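Local coordinates for protein polysaccharide Lyase Family 6 (Bacteroides cellulosilyticus, PDB 6QPS) that probably cleaves alginate, a polysaccharide of the brown-algal cell wall, at mannuronic acid residues by beta-elimination and binds a calcium ion, at residues I74-E79 with E102-Y107; Y98-D103 with F129-R134. All coordinates share one frame; numbering follows the deposited sequence.

Interaction 1. Residues I74-E79 with E102-Y107; sequences IVWRAE and EDLLFY
Arg-77 and Glu-102 lie side by side where strand 74-78 pairs in parallel with strand 99-111, on successive coils of this family's right-handed beta-helix. One backbone bond crosses here, Glu-102 N to Trp-76 O at 3.0 Å. The Glu-102 side chain runs alongside Arg-77 and slants across Val-75. Its CB lies 4.0 Å from Arg-77 CB; CG stands anti to the carbonyl carbon (chi1 -52°) and passes Val-75 CG1, and the extended chain brings CD to 3.6 Å from that methyl. At the tip, OE1 has Arg-77 CD at 3.9 Å but takes its ionic partner, Arg-134, from the next coil, while OE2 accepts from Gln-100. With an alanine in its place, Gln-100 NE2 would probably lose its acceptor, Arg-134 one of its two carboxylates, and Val-75 CG1 its cover. A long acidic chain suits this place, its methylenes packing on neighbours and its carboxylate reaching polar partners. Asp-103 then turns the chain with a positive phi (64°), where the small Ala-78 fits, its CB 3.4 Å from Asp-103 O. Inside the coil Leu-104, branched and apolar, covers the Trp-76 indole: CD1 sits over the six-membered ring, 4.1 Å from its centroid and 13° off the normal.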
ATOM      1  N   ILE A  74     -11.612  -4.982  23.950  1.00 12.75           N
ATOM      2  CA  ILE A  74     -12.277  -6.289  23.882  1.00 13.39           C
ATOM      3  C   ILE A  74     -11.564  -7.103  22.804  1.00 11.66           C
ATOM      4  O   ILE A  74     -11.389  -6.617  21.680  1.00 11.94           O
ATOM      5  CB  ILE A  74     -13.773  -6.120  23.547  1.00 12.62           C
ATOM      6  CG1 ILE A  74     -14.469  -5.288  24.630  1.00 15.26           C
ATOM      7  CG2 ILE A  74     -14.451  -7.467  23.403  1.00 12.24           C
ATOM      8  CD1 ILE A  74     -15.900  -4.838  24.267  1.00 15.83           C
ATOM      9  N   VAL A  75     -11.145  -8.329  23.132  1.00 12.43           N
ATOM     10  CA  VAL A  75     -10.213  -9.083  22.295  1.00 11.23           C
ATOM     11  C   VAL A  75     -10.843 -10.382  21.811  1.00 11.57           C
ATOM     12  O   VAL A  75     -11.489 -11.094  22.584  1.00 14.05           O
ATOM     13  CB  VAL A  75      -8.918  -9.396  23.080  1.00 13.69           C
ATOM     14  CG1 VAL A  75      -7.958 -10.248  22.240  1.00 14.97           C
ATOM     15  CG2 VAL A  75      -8.238  -8.107  23.557  1.00 15.04           C
ATOM     16  N   TRP A  76     -10.645 -10.686  20.529  1.00 12.67           N
ATOM     17  CA  TRP A  76     -11.016 -11.964  19.925  1.00 12.41           C
ATOM     18  C   TRP A  76      -9.710 -12.587  19.460  1.00 11.32           C
ATOM     19  O   TRP A  76      -9.009 -11.992  18.638  1.00 12.01           O
ATOM     20  CB  TRP A  76     -11.970 -11.722  18.752  1.00 11.08           C
ATOM     21  CG  TRP A  76     -12.416 -12.970  18.018  1.00 11.80           C
ATOM     22  CD1 TRP A  76     -12.403 -14.251  18.478  1.00 14.71           C
ATOM     23  CD2 TRP A  76     -12.930 -13.025  16.682  1.00 12.04           C
ATOM     24  NE1 TRP A  76     -12.881 -15.109  17.503  1.00 15.90           N
ATOM     25  CE2 TRP A  76     -13.224 -14.370  16.400  1.00 13.95           C
ATOM     26  CE3 TRP A  76     -13.212 -12.055  15.709  1.00 14.58           C
ATOM     27  CZ2 TRP A  76     -13.751 -14.777  15.184  1.00 15.07           C
ATOM     28  CZ3 TRP A  76     -13.733 -12.472  14.499  1.00 17.87           C
ATOM     29  CH2 TRP A  76     -13.995 -13.819  14.253  1.00 16.36           C
ATOM     30  N   ARG A  77      -9.346 -13.742  20.017  1.00 12.66           N
ATOM     31  CA  ARG A  77      -8.013 -14.281  19.788  1.00 13.02           C
ATOM     32  C   ARG A  77      -7.997 -15.805  19.849  1.00 12.03           C
ATOM     33  O   ARG A  77      -8.899 -16.449  20.390  1.00 12.92           O
ATOM     34  CB  ARG A  77      -7.015 -13.733  20.821  1.00 12.85           C
ATOM     35  CG  ARG A  77      -7.260 -14.168  22.272  1.00 15.69           C
ATOM     36  CD  ARG A  77      -6.157 -13.616  23.190  1.00 19.41           C
ATOM     37  NE  ARG A  77      -6.458 -13.753  24.605  1.00 26.53           N
ATOM     38  CZ  ARG A  77      -6.219 -14.851  25.315  1.00 31.06           C
ATOM     39  NH1 ARG A  77      -5.688 -15.921  24.737  1.00 29.79           N
ATOM     40  NH2 ARG A  77      -6.514 -14.883  26.605  1.00 34.66           N
ATOM     41  N   ALA A  78      -6.929 -16.369  19.294  1.00 14.36           N
ATOM     42  CA  ALA A  78      -6.634 -17.782  19.483  1.00 14.95           C
ATOM     43  C   ALA A  78      -6.042 -18.019  20.867  1.00 17.09           C
ATOM     44  O   ALA A  78      -5.253 -17.209  21.365  1.00 18.77           O
ATOM     45  CB  ALA A  78      -5.622 -18.240  18.432  1.00 18.39           C
ATOM     46  N   GLU A  79      -6.394 -19.162  21.476  1.00 15.97           N
ATOM     47  CA  GLU A  79      -5.745 -19.557  22.722  1.00 18.00           C
ATOM     48  C   GLU A  79      -4.247 -19.748  22.510  1.00 20.82           C
ATOM     49  O   GLU A  79      -3.429 -19.314  23.329  1.00 21.01           O
ATOM     50  CB  GLU A  79      -6.391 -20.835  23.256  1.00 18.88           C
ATOM     51  CG  GLU A  79      -5.832 -21.303  24.596  1.00 21.49           C
ATOM     52  CD  GLU A  79      -6.558 -22.531  25.133  1.00 29.77           C
ATOM     53  OE1 GLU A  79      -6.616 -23.550  24.423  1.00 34.17           O
ATOM     54  OE2 GLU A  79      -7.069 -22.473  26.266  1.00 40.39           O
ATOM     55  N   GLU A 102      -6.636 -10.772  17.306  1.00 10.59           N
ATOM     56  CA  GLU A 102      -5.237 -11.139  17.497  1.00 12.05           C
ATOM     57  C   GLU A 102      -4.987 -12.613  17.194  1.00 10.61           C
ATOM     58  O   GLU A 102      -5.712 -13.493  17.668  1.00 11.94           O
ATOM     59  CB  GLU A 102      -4.765 -10.950  18.958  1.00 17.80           C
ATOM     60  CG  GLU A 102      -5.007  -9.596  19.603  1.00 22.47           C
ATOM     61  CD  GLU A 102      -4.573  -9.580  21.075  1.00 20.68           C
ATOM     62  OE1 GLU A 102      -4.151 -10.639  21.607  1.00 25.83           O
ATOM     63  OE2 GLU A 102      -4.690  -8.515  21.706  1.00 30.82           O
ATOM     64  N   ASP A 103      -3.881 -12.896  16.510  1.00 11.53           N
ATOM     65  CA  ASP A 103      -3.335 -14.249  16.420  1.00 11.07           C
ATOM     66  C   ASP A 103      -4.259 -15.237  15.702  1.00 12.21           C
ATOM     67  O   ASP A 103      -4.175 -16.445  15.945  1.00 15.26           O
ATOM     68  CB  ASP A 103      -2.949 -14.783  17.801  1.00 14.38           C
ATOM     69  CG  ASP A 103      -1.738 -14.063  18.394  1.00 16.27           C
ATOM     70  OD1 ASP A 103      -0.833 -13.666  17.629  1.00 13.36           O
ATOM     71  OD2 ASP A 103      -1.678 -13.914  19.636  1.00 19.62           O
ATOM     72  N   LEU A 104      -5.115 -14.760  14.804  1.00 10.99           N
ATOM     73  CA  LEU A 104      -6.030 -15.605  14.045  1.00 12.17           C
ATOM     74  C   LEU A 104      -5.443 -15.933  12.678  1.00 10.79           C
ATOM     75  O   LEU A 104      -4.788 -15.092  12.058  1.00 11.60           O
ATOM     76  CB  LEU A 104      -7.374 -14.897  13.855  1.00 13.32           C
ATOM     77  CG  LEU A 104      -8.158 -14.614  15.144  1.00 14.73           C
ATOM     78  CD1 LEU A 104      -9.395 -13.788  14.828  1.00 15.57           C
ATOM     79  CD2 LEU A 104      -8.545 -15.880  15.899  1.00 19.54           C
ATOM     80  N   LEU A 105      -5.725 -17.138  12.190  1.00 12.78           N
ATOM     81  CA  LEU A 105      -5.285 -17.577  10.874  1.00 11.91           C
ATOM     82  C   LEU A 105      -6.493 -17.767   9.972  1.00 11.86           C
ATOM     83  O   LEU A 105      -7.224 -18.755  10.120  1.00 13.51           O
ATOM     84  CB  LEU A 105      -4.505 -18.878  10.993  1.00 13.32           C
ATOM     85  CG  LEU A 105      -4.151 -19.626   9.710  1.00 16.54           C
ATOM     86  CD1 LEU A 105      -3.424 -18.814   8.700  1.00 15.32           C
ATOM     87  CD2 LEU A 105      -3.277 -20.850  10.044  1.00 18.98           C
ATOM     88  N   PHE A 106      -6.672 -16.849   9.022  1.00 10.70           N
ATOM     89  CA  PHE A 106      -7.695 -16.962   7.990  1.00 10.74           C
ATOM     90  C   PHE A 106      -7.045 -17.696   6.820  1.00 11.00           C
ATOM     91  O   PHE A 106      -6.139 -17.165   6.174  1.00 11.09           O
ATOM     92  CB  PHE A 106      -8.240 -15.599   7.569  1.00 11.60           C
ATOM     93  CG  PHE A 106      -8.902 -14.813   8.692  1.00  9.98           C
ATOM     94  CD1 PHE A 106      -8.169 -13.982   9.510  1.00 11.01           C
ATOM     95  CD2 PHE A 106     -10.263 -14.910   8.916  1.00 11.04           C
ATOM     96  CE1 PHE A 106      -8.779 -13.265  10.536  1.00 11.22           C
ATOM     97  CE2 PHE A 106     -10.872 -14.194   9.948  1.00 13.50           C
ATOM     98  CZ  PHE A 106     -10.129 -13.382  10.754  1.00 11.47           C
ATOM     99  N   TYR A 107      -7.488 -18.926   6.563  1.00 12.63           N
ATOM    100  CA  TYR A 107      -6.879 -19.804   5.566  1.00 13.17           C
ATOM    101  C   TYR A 107      -7.998 -20.449   4.767  1.00 13.39           C
ATOM    102  O   TYR A 107      -8.835 -21.161   5.332  1.00 13.57           O
ATOM    103  CB  TYR A 107      -5.983 -20.872   6.198  1.00 13.11           C
ATOM    104  CG  TYR A 107      -5.345 -21.760   5.139  1.00 15.19           C
ATOM    105  CD1 TYR A 107      -4.362 -21.260   4.283  1.00 15.07           C
ATOM    106  CD2 TYR A 107      -5.747 -23.073   4.960  1.00 14.47           C
ATOM    107  CE1 TYR A 107      -3.799 -22.039   3.305  1.00 15.43           C
ATOM    108  CE2 TYR A 107      -5.190 -23.853   3.973  1.00 15.29           C
ATOM    109  CZ  TYR A 107      -4.215 -23.335   3.153  1.00 16.06           C
ATOM    110  OH  TYR A 107      -3.670 -24.123   2.166  1.00 17.71           O
TER

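Interaction 2. Residues Y98-D103 with F129-R134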
ATOM      1  N   TYR A  98     -12.595   0.210  20.350  1.00 10.19           N
ATOM      2  CA  TYR A  98     -11.574  -0.542  21.080  1.00 11.00           C
ATOM      3  C   TYR A  98     -11.815  -2.056  21.044  1.00 11.69           C
ATOM      4  O   TYR A  98     -11.781  -2.745  22.069  1.00 14.44           O
ATOM      5  CB  TYR A  98     -11.411  -0.010  22.510  1.00 11.43           C
ATOM      6  CG  TYR A  98     -10.863   1.411  22.545  1.00 14.28           C
ATOM      7  CD1 TYR A  98      -9.493   1.651  22.470  1.00 14.23           C
ATOM      8  CD2 TYR A  98     -11.714   2.505  22.652  1.00 13.98           C
ATOM      9  CE1 TYR A  98      -8.993   2.950  22.511  1.00 16.91           C
ATOM     10  CE2 TYR A  98     -11.209   3.814  22.677  1.00 15.60           C
ATOM     11  CZ  TYR A  98      -9.852   4.007  22.595  1.00 15.77           C
ATOM     12  OH  TYR A  98      -9.365   5.309  22.640  1.00 20.58           O
ATOM     13  N   LEU A  99     -12.009  -2.578  19.834  1.00  9.92           N
ATOM     14  CA  LEU A  99     -12.115  -4.012  19.573  1.00 10.52           C
ATOM     15  C   LEU A  99     -10.843  -4.476  18.882  1.00 10.88           C
ATOM     16  O   LEU A  99     -10.283  -3.736  18.060  1.00 13.47           O
ATOM     17  CB  LEU A  99     -13.314  -4.290  18.665  1.00 11.37           C
ATOM     18  CG  LEU A  99     -14.640  -3.670  19.099  1.00 10.39           C
ATOM     19  CD1 LEU A  99     -15.717  -3.984  18.061  1.00 13.99           C
ATOM     20  CD2 LEU A  99     -15.034  -4.157  20.467  1.00 11.80           C
ATOM     21  N   GLN A 100     -10.367  -5.678  19.233  1.00  9.82           N
ATOM     22  CA  GLN A 100      -9.083  -6.166  18.733  1.00 12.23           C
ATOM     23  C   GLN A 100      -9.185  -7.630  18.335  1.00 11.60           C
ATOM     24  O   GLN A 100      -9.693  -8.453  19.106  1.00 12.98           O
ATOM     25  CB  GLN A 100      -8.046  -6.000  19.848  1.00 14.55           C
ATOM     26  CG  GLN A 100      -6.605  -6.143  19.490  1.00 18.52           C
ATOM     27  CD  GLN A 100      -5.723  -5.338  20.458  1.00 19.99           C
ATOM     28  OE1 GLN A 100      -5.914  -4.129  20.632  1.00 24.17           O
ATOM     29  NE2 GLN A 100      -4.781  -6.011  21.094  1.00 26.79           N
ATOM     30  N   LEU A 101      -8.700  -7.942  17.138  1.00  9.96           N
ATOM     31  CA  LEU A 101      -8.482  -9.312  16.694  1.00 11.50           C
ATOM     32  C   LEU A 101      -6.992  -9.606  16.758  1.00 11.26           C
ATOM     33  O   LEU A 101      -6.185  -8.810  16.260  1.00 11.81           O
ATOM     34  CB  LEU A 101      -8.912  -9.462  15.236  1.00 17.02           C
ATOM     35  CG  LEU A 101     -10.406  -9.556  14.930  1.00 26.96           C
ATOM     36  CD1 LEU A 101     -11.099  -8.261  15.189  1.00 30.57           C
ATOM     37  CD2 LEU A 101     -10.602 -10.002  13.480  1.00 29.82           C
ATOM     38  N   GLU A 102      -6.636 -10.772  17.306  1.00 10.59           N
ATOM     39  CA  GLU A 102      -5.237 -11.139  17.497  1.00 12.05           C
ATOM     40  C   GLU A 102      -4.987 -12.613  17.194  1.00 10.61           C
ATOM     41  O   GLU A 102      -5.712 -13.493  17.668  1.00 11.94           O
ATOM     42  CB  GLU A 102      -4.765 -10.950  18.958  1.00 17.80           C
ATOM     43  CG  GLU A 102      -5.007  -9.596  19.603  1.00 22.47           C
ATOM     44  CD  GLU A 102      -4.573  -9.580  21.075  1.00 20.68           C
ATOM     45  OE1 GLU A 102      -4.151 -10.639  21.607  1.00 25.83           O
ATOM     46  OE2 GLU A 102      -4.690  -8.515  21.706  1.00 30.82           O
ATOM     47  N   ASP A 103      -3.881 -12.896  16.510  1.00 11.53           N
ATOM     48  CA  ASP A 103      -3.335 -14.249  16.420  1.00 11.07           C
ATOM     49  C   ASP A 103      -4.259 -15.237  15.702  1.00 12.21           C
ATOM     50  O   ASP A 103      -4.175 -16.445  15.945  1.00 15.26           O
ATOM     51  CB  ASP A 103      -2.949 -14.783  17.801  1.00 14.38           C
ATOM     52  CG  ASP A 103      -1.738 -14.063  18.394  1.00 16.27           C
ATOM     53  OD1 ASP A 103      -0.833 -13.666  17.629  1.00 13.36           O
ATOM     54  OD2 ASP A 103      -1.678 -13.914  19.636  1.00 19.62           O
ATOM     55  N   PHE A 129     -10.888   3.086  16.696  1.00 10.29           N
ATOM     56  CA  PHE A 129      -9.896   2.609  17.659  1.00 10.21           C
ATOM     57  C   PHE A 129      -9.862   1.084  17.735  1.00 11.78           C
ATOM     58  O   PHE A 129      -9.619   0.502  18.791  1.00 12.07           O
ATOM     59  CB  PHE A 129     -10.089   3.236  19.044  1.00 13.35           C
ATOM     60  CG  PHE A 129      -9.814   4.702  19.070  1.00 16.43           C
ATOM     61  CD1 PHE A 129     -10.848   5.599  18.977  1.00 16.95           C
ATOM     62  CD2 PHE A 129      -8.510   5.180  19.162  1.00 20.96           C
ATOM     63  CE1 PHE A 129     -10.596   6.971  18.989  1.00 24.24           C
ATOM     64  CE2 PHE A 129      -8.260   6.546  19.172  1.00 21.17           C
ATOM     65  CZ  PHE A 129      -9.304   7.425  19.084  1.00 19.19           C
ATOM     66  N   CYS A 130     -10.124   0.418  16.619  1.00 10.58           N
ATOM     67  CA  CYS A 130     -10.093  -1.035  16.528  1.00  9.86           C
ATOM     68  C   CYS A 130      -8.802  -1.461  15.833  1.00 10.46           C
ATOM     69  O   CYS A 130      -8.155  -0.669  15.149  1.00 11.28           O
ATOM     70  CB  CYS A 130     -11.323  -1.541  15.779  1.00 10.68           C
ATOM     71  SG  CYS A 130     -12.888  -1.293  16.692  1.00 10.62           S
ATOM     72  N   ARG A 131      -8.416  -2.721  16.037  1.00  9.97           N
ATOM     73  CA  ARG A 131      -7.089  -3.169  15.637  1.00  9.73           C
ATOM     74  C   ARG A 131      -7.111  -4.634  15.229  1.00 10.25           C
ATOM     75  O   ARG A 131      -7.750  -5.454  15.884  1.00 11.22           O
ATOM     76  CB  ARG A 131      -6.113  -2.988  16.796  1.00 10.70           C
ATOM     77  CG  ARG A 131      -4.688  -3.431  16.519  1.00 10.33           C
ATOM     78  CD  ARG A 131      -3.818  -3.113  17.725  1.00 11.84           C
ATOM     79  NE  ARG A 131      -2.441  -3.545  17.534  1.00 10.38           N
ATOM     80  CZ  ARG A 131      -1.543  -3.678  18.502  1.00 13.61           C
ATOM     81  NH1 ARG A 131      -1.873  -3.404  19.762  1.00 17.71           N
ATOM     82  NH2 ARG A 131      -0.319  -4.079  18.217  1.00 12.96           N
ATOM     83  N   MET A 132      -6.440  -4.949  14.119  1.00  9.89           N
ATOM     84  CA  MET A 132      -6.153  -6.328  13.733  1.00  9.74           C
ATOM     85  C   MET A 132      -4.639  -6.495  13.776  1.00  8.90           C
ATOM     86  O   MET A 132      -3.923  -5.802  13.046  1.00  9.52           O
ATOM     87  CB  MET A 132      -6.716  -6.620  12.337  1.00 12.83           C
ATOM     88  CG  MET A 132      -6.337  -7.959  11.789  1.00 12.74           C
ATOM     89  SD  MET A 132      -6.689  -8.121  10.002  1.00 23.41           S
ATOM     90  CE  MET A 132      -8.438  -7.963   9.986  1.00 28.54           C
ATOM     91  N   THR A 133      -4.152  -7.399  14.634  1.00  8.54           N
ATOM     92  CA  THR A 133      -2.722  -7.546  14.874  1.00  9.34           C
ATOM     93  C   THR A 133      -2.326  -9.019  14.889  1.00 10.26           C
ATOM     94  O   THR A 133      -3.043  -9.873  15.429  1.00 10.12           O
ATOM     95  CB  THR A 133      -2.299  -6.806  16.154  1.00  9.98           C
ATOM     96  OG1 THR A 133      -0.880  -6.834  16.256  1.00 11.29           O
ATOM     97  CG2 THR A 133      -2.895  -7.433  17.418  1.00 11.77           C
ATOM     98  N   ARG A 134      -1.176  -9.315  14.282  1.00  9.99           N
ATOM     99  CA  ARG A 134      -0.612 -10.666  14.304  1.00  9.33           C
ATOM    100  C   ARG A 134      -1.583 -11.694  13.735  1.00 11.28           C
ATOM    101  O   ARG A 134      -1.629 -12.838  14.194  1.00 11.06           O
ATOM    102  CB  ARG A 134      -0.165 -11.086  15.706  1.00 11.90           C
ATOM    103  CG  ARG A 134       0.721 -10.075  16.399  1.00 13.24           C
ATOM    104  CD  ARG A 134       1.278 -10.609  17.712  1.00 15.44           C
ATOM    105  NE  ARG A 134       0.249 -11.130  18.614  1.00 15.11           N
ATOM    106  CZ  ARG A 134      -0.349 -10.434  19.572  1.00 17.27           C
ATOM    107  NH1 ARG A 134      -0.052  -9.159  19.769  1.00 18.16           N
ATOM    108  NH2 ARG A 134      -1.259 -11.019  20.338  1.00 22.00           N
TER
HETATM  109  O   HOH W   1      -3.904  -2.159  21.215  1.00 24.60           O
HETATM  110  O   HOH W   2      -8.043  -1.742  20.139  1.00 40.43           O
HETATM  111  O   HOH W   3      -1.753  -8.270  22.234  1.00 27.17           O
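This is a parallel strand pair of the right-handed beta-helix, closed by an aromatic pair at its start and a salt-bridge network at its end. Arg-131 N binds Leu-99 O, Leu-101 N binds Arg-131 O, and Thr-133 N binds Leu-101 O at 3.0 Å, tying this coil to the next. Ahead of them Leu-99 N donates at 3.5 Å to SG of Cys-130, whose thiol also packs against Leu-99 CB. Tyr-98 and Phe-129 lie side by side with planes 8° apart but slid past one another; Phe-129 CB sits over the tyrosine ring, 3.6 Å from its centroid, and Tyr-98 OH over the rim of the phenylalanine. Gln-100 and Arg-131 run alongside, amide and guanidinium 62° apart, and a water joins Gln-100 OE1 to Arg-131 NH1, while Gln-100 NE2 reaches Glu-102 OE2 at 2.6 Å. At the far end Arg-134, bent at chi3 (-53°), turns its guanidinium side-on to Asp-103: NE meets OD1 at 2.9 Å and NH2 meets OD2 at 3.0 Å, the latter from above the carboxylate plane. NH2 also gives a weak bond to Glu-102 OE1 at 3.2 Å, and the arginine probably favours the deprotonated form of both acids. Arg-131 NE and Thr-133 OG1 both turn to Asp-167 on the next coil, strand 165-167, while strand 74-78 of the preceding coil flanks strand 99-111; inward, Leu-99 and Leu-101 pack on Phe-64 and on strand 90-95.

How the interactions relate
Strand 99-111 is the element common to both contacts: interaction 1 joins it to strand 74-78 of the preceding coil, interaction 2 to strand 131-138 of the following one. Gln-100 and Glu-102 bond their backbones to strand 74-78, with a probable hydrogen bond from Trp-76 N to Gln-100 O (2.8 Å), and Leu-101 bonds to strand 131-138. Interaction 1 catches the strand as it leaves this face, with a single backbone bond and apolar cover; interaction 2 buries nearly twice the surface and adds charge and water. Trp-76, Leu-104, Leu-99 and Leu-101 are buried inside the coils, whereas Glu-102, Gln-100 and Arg-131 are partly exposed on the outer face. Inside, Trp-76 CE3 packs on Leu-101 CG.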